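Local coordinates for protein 1A (Cricket paralysis virus, PDB 6C3R) that suppresses the antiviral RNA silencing of its insect host by inhibiting Argonaute-2 and recruiting a cellular ubiquitin ligase that promotes Argonaute-2 degradation, at residues 28-33 with 108-113. Sequence-based numbering, arbitrary orientation.
Sequences FYVQSK and VSPRFF
The Phe113 ring takes one methyl of Val30 over a face: CG2 sits 4.2 Å from the ring centroid, 26° off the normal, a CH-pi contact. Phe113 also meets the rings of Phe17 and Phe120, and helix 2-16 packs on it through Ala9 and Ile13. The second ring, Phe28, is approached obliquely by Val108, with CE1 4.0 Å from CG2 of the valine; Phe120 and Trp123 meet it edge-to-face.

Val30 carries most of the side-chain packing. With CG1 anti to its backbone N (chi1 177°), its two methyls diverge, CG2 to the Phe113 ring and CG1 to the start of the helix, 3.6 Å from Pro110 CA. Further along, Pro110 CG and CD lie beside Ser32, whose OG is 3.6 Å from Pro110 CG but makes its hydrogen bond to Asn2 O.

Two backbone bonds flank Val30. Val108 N donates to Tyr29 O at 3.1 Å, nearly along the C=O axis, and Gln31 N donates to Val108 O at 3.2 Å, in the carbonyl plane. Beside that hydrogen bond, Val108 O has a further CA-H...O contact with Val30 CA.

Past Val108 the strand gives way at once to a helix: Ser109 is the N-cap, its OG accepting a weak, long bond from Phe112 N, and Pro110 opens the first turn. This is parallel beta pairing at the end of a two-stranded sheet, 26-30 beside 104-108, with a strand-to-helix turn that sets Pro110 and Phe113 of helix 110-114 against the two methyls of Val30 and into the core against helix 2-16.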
loop_
_atom_site.group_PDB
_atom_site.type_symbol
_atom_site.label_atom_id
_atom_site.label_comp_id
_atom_site.label_asym_id
_atom_site.label_seq_id
_atom_site.Cartn_x
_atom_site.Cartn_y
_atom_site.Cartn_z
ATOM N N PHE A 28 -2.167 15.688 -9.768
ATOM C CA PHE A 28 -1.137 15.980 -10.764
ATOM C C PHE A 28 -0.542 17.348 -10.476
ATOM O O PHE A 28 -1.264 18.251 -10.062
ATOM C CB PHE A 28 -1.722 16.044 -12.182
ATOM C CG PHE A 28 -1.791 14.738 -12.886
ATOM C CD1 PHE A 28 -0.690 14.252 -13.576
ATOM C CD2 PHE A 28 -2.977 14.015 -12.922
ATOM C CE1 PHE A 28 -0.753 13.050 -14.268
ATOM C CE2 PHE A 28 -3.045 12.812 -13.612
ATOM C CZ PHE A 28 -1.925 12.326 -14.280
ATOM N N TYR A 29 0.764 17.493 -10.724
ATOM C CA TYR A 29 1.443 18.789 -10.732
ATOM C C TYR A 29 1.909 18.996 -12.147
ATOM O O TYR A 29 2.092 18.023 -12.873
ATOM C CB TYR A 29 2.659 18.795 -9.811
ATOM C CG TYR A 29 2.415 18.847 -8.311
ATOM C CD1 TYR A 29 1.128 18.823 -7.756
ATOM C CD2 TYR A 29 3.503 18.889 -7.433
ATOM C CE1 TYR A 29 0.936 18.868 -6.384
ATOM C CE2 TYR A 29 3.328 18.921 -6.054
ATOM C CZ TYR A 29 2.042 18.913 -5.533
ATOM O OH TYR A 29 1.862 18.929 -4.167
ATOM N N VAL A 30 2.108 20.258 -12.529
ATOM C CA VAL A 30 2.487 20.629 -13.899
ATOM C C VAL A 30 3.789 21.434 -13.914
ATOM O O VAL A 30 3.789 22.643 -13.691
ATOM C CB VAL A 30 1.369 21.431 -14.585
ATOM C CG1 VAL A 30 1.793 21.869 -15.975
ATOM C CG2 VAL A 30 0.091 20.607 -14.652
ATOM N N GLN A 31 4.897 20.764 -14.208
ATOM C CA GLN A 31 6.218 21.366 -14.094
ATOM C C GLN A 31 7.104 21.029 -15.279
ATOM O O GLN A 31 7.070 19.906 -15.793
ATOM C CB GLN A 31 6.882 20.841 -12.844
ATOM C CG GLN A 31 6.023 20.914 -11.597
ATOM C CD GLN A 31 6.733 20.346 -10.406
ATOM O OE1 GLN A 31 7.705 19.610 -10.554
ATOM N NE2 GLN A 31 6.256 20.683 -9.211
ATOM N N SER A 32 7.925 21.991 -15.684
ATOM C CA SER A 32 8.848 21.795 -16.789
ATOM C C SER A 32 10.039 20.931 -16.415
ATOM O O SER A 32 10.479 20.110 -17.206
ATOM C CB SER A 32 9.342 23.135 -17.314
ATOM O OG SER A 32 8.339 23.742 -18.095
ATOM N N LYS A 33 10.568 21.138 -15.219
ATOM C CA LYS A 33 11.801 20.472 -14.786
ATOM C C LYS A 33 11.642 20.013 -13.339
ATOM O O LYS A 33 12.106 20.680 -12.417
ATOM C CB LYS A 33 13.005 21.406 -14.957
ATOM C CG LYS A 33 13.443 21.590 -16.406
ATOM C CD LYS A 33 14.703 22.446 -16.486
ATOM C CE LYS A 33 15.518 22.199 -17.754
ATOM N NZ LYS A 33 16.868 22.840 -17.679
ATOM N N VAL A 108 3.463 16.041 -14.814
ATOM C CA VAL A 108 3.291 16.061 -16.253
ATOM C C VAL A 108 3.876 17.388 -16.733
ATOM O O VAL A 108 3.821 18.361 -16.007
ATOM C CB VAL A 108 1.766 15.848 -16.543
ATOM C CG1 VAL A 108 1.121 16.965 -17.351
ATOM C CG2 VAL A 108 1.536 14.494 -17.183
ATOM N N SER A 109 4.423 17.443 -17.943
ATOM C CA SER A 109 4.890 18.722 -18.486
ATOM C C SER A 109 3.702 19.686 -18.813
ATOM O O SER A 109 2.547 19.241 -18.946
ATOM C CB SER A 109 5.765 18.506 -19.727
ATOM O OG SER A 109 4.994 18.272 -20.895
ATOM N N PRO A 110 3.984 21.005 -18.948
ATOM C CA PRO A 110 2.972 21.985 -19.331
ATOM C C PRO A 110 2.394 21.836 -20.728
ATOM O O PRO A 110 1.223 22.112 -20.945
ATOM C CB PRO A 110 3.731 23.302 -19.247
ATOM C CG PRO A 110 4.808 23.059 -18.271
ATOM C CD PRO A 110 5.243 21.670 -18.578
ATOM N N ARG A 111 3.203 21.433 -21.683
ATOM C CA ARG A 111 2.714 21.253 -23.041
ATOM C C ARG A 111 1.643 20.147 -23.029
ATOM O O ARG A 111 0.579 20.282 -23.627
ATOM C CB ARG A 111 3.886 20.931 -23.967
ATOM C CG ARG A 111 3.571 20.776 -25.447
ATOM C CD ARG A 111 3.222 22.070 -26.186
ATOM N NE ARG A 111 1.766 22.304 -26.128
ATOM C CZ ARG A 111 1.129 23.409 -25.728
ATOM N NH1 ARG A 111 1.765 24.508 -25.353
ATOM N NH2 ARG A 111 -0.200 23.403 -25.721
ATOM N N PHE A 112 1.917 19.080 -22.296
ATOM C CA PHE A 112 1.032 17.935 -22.236
ATOM C C PHE A 112 -0.285 18.237 -21.526
ATOM O O PHE A 112 -1.361 17.812 -21.983
ATOM C CB PHE A 112 1.752 16.801 -21.516
ATOM C CG PHE A 112 0.998 15.521 -21.516
ATOM C CD1 PHE A 112 0.053 15.257 -20.530
ATOM C CD2 PHE A 112 1.232 14.573 -22.504
ATOM C CE1 PHE A 112 -0.646 14.071 -20.528
ATOM C CE2 PHE A 112 0.532 13.388 -22.504
ATOM C CZ PHE A 112 -0.409 13.138 -21.516
ATOM N N PHE A 113 -0.177 18.940 -20.394
ATOM C CA PHE A 113 -1.339 19.433 -19.655
ATOM C C PHE A 113 -2.260 20.275 -20.519
ATOM O O PHE A 113 -3.463 20.101 -20.486
ATOM C CB PHE A 113 -0.905 20.239 -18.436
ATOM C CG PHE A 113 -2.033 20.985 -17.773
ATOM C CD1 PHE A 113 -3.070 20.294 -17.153
ATOM C CD2 PHE A 113 -2.073 22.383 -17.778
ATOM C CE1 PHE A 113 -4.111 20.982 -16.535
ATOM C CE2 PHE A 113 -3.109 23.071 -17.152
ATOM C CZ PHE A 113 -4.128 22.372 -16.534
#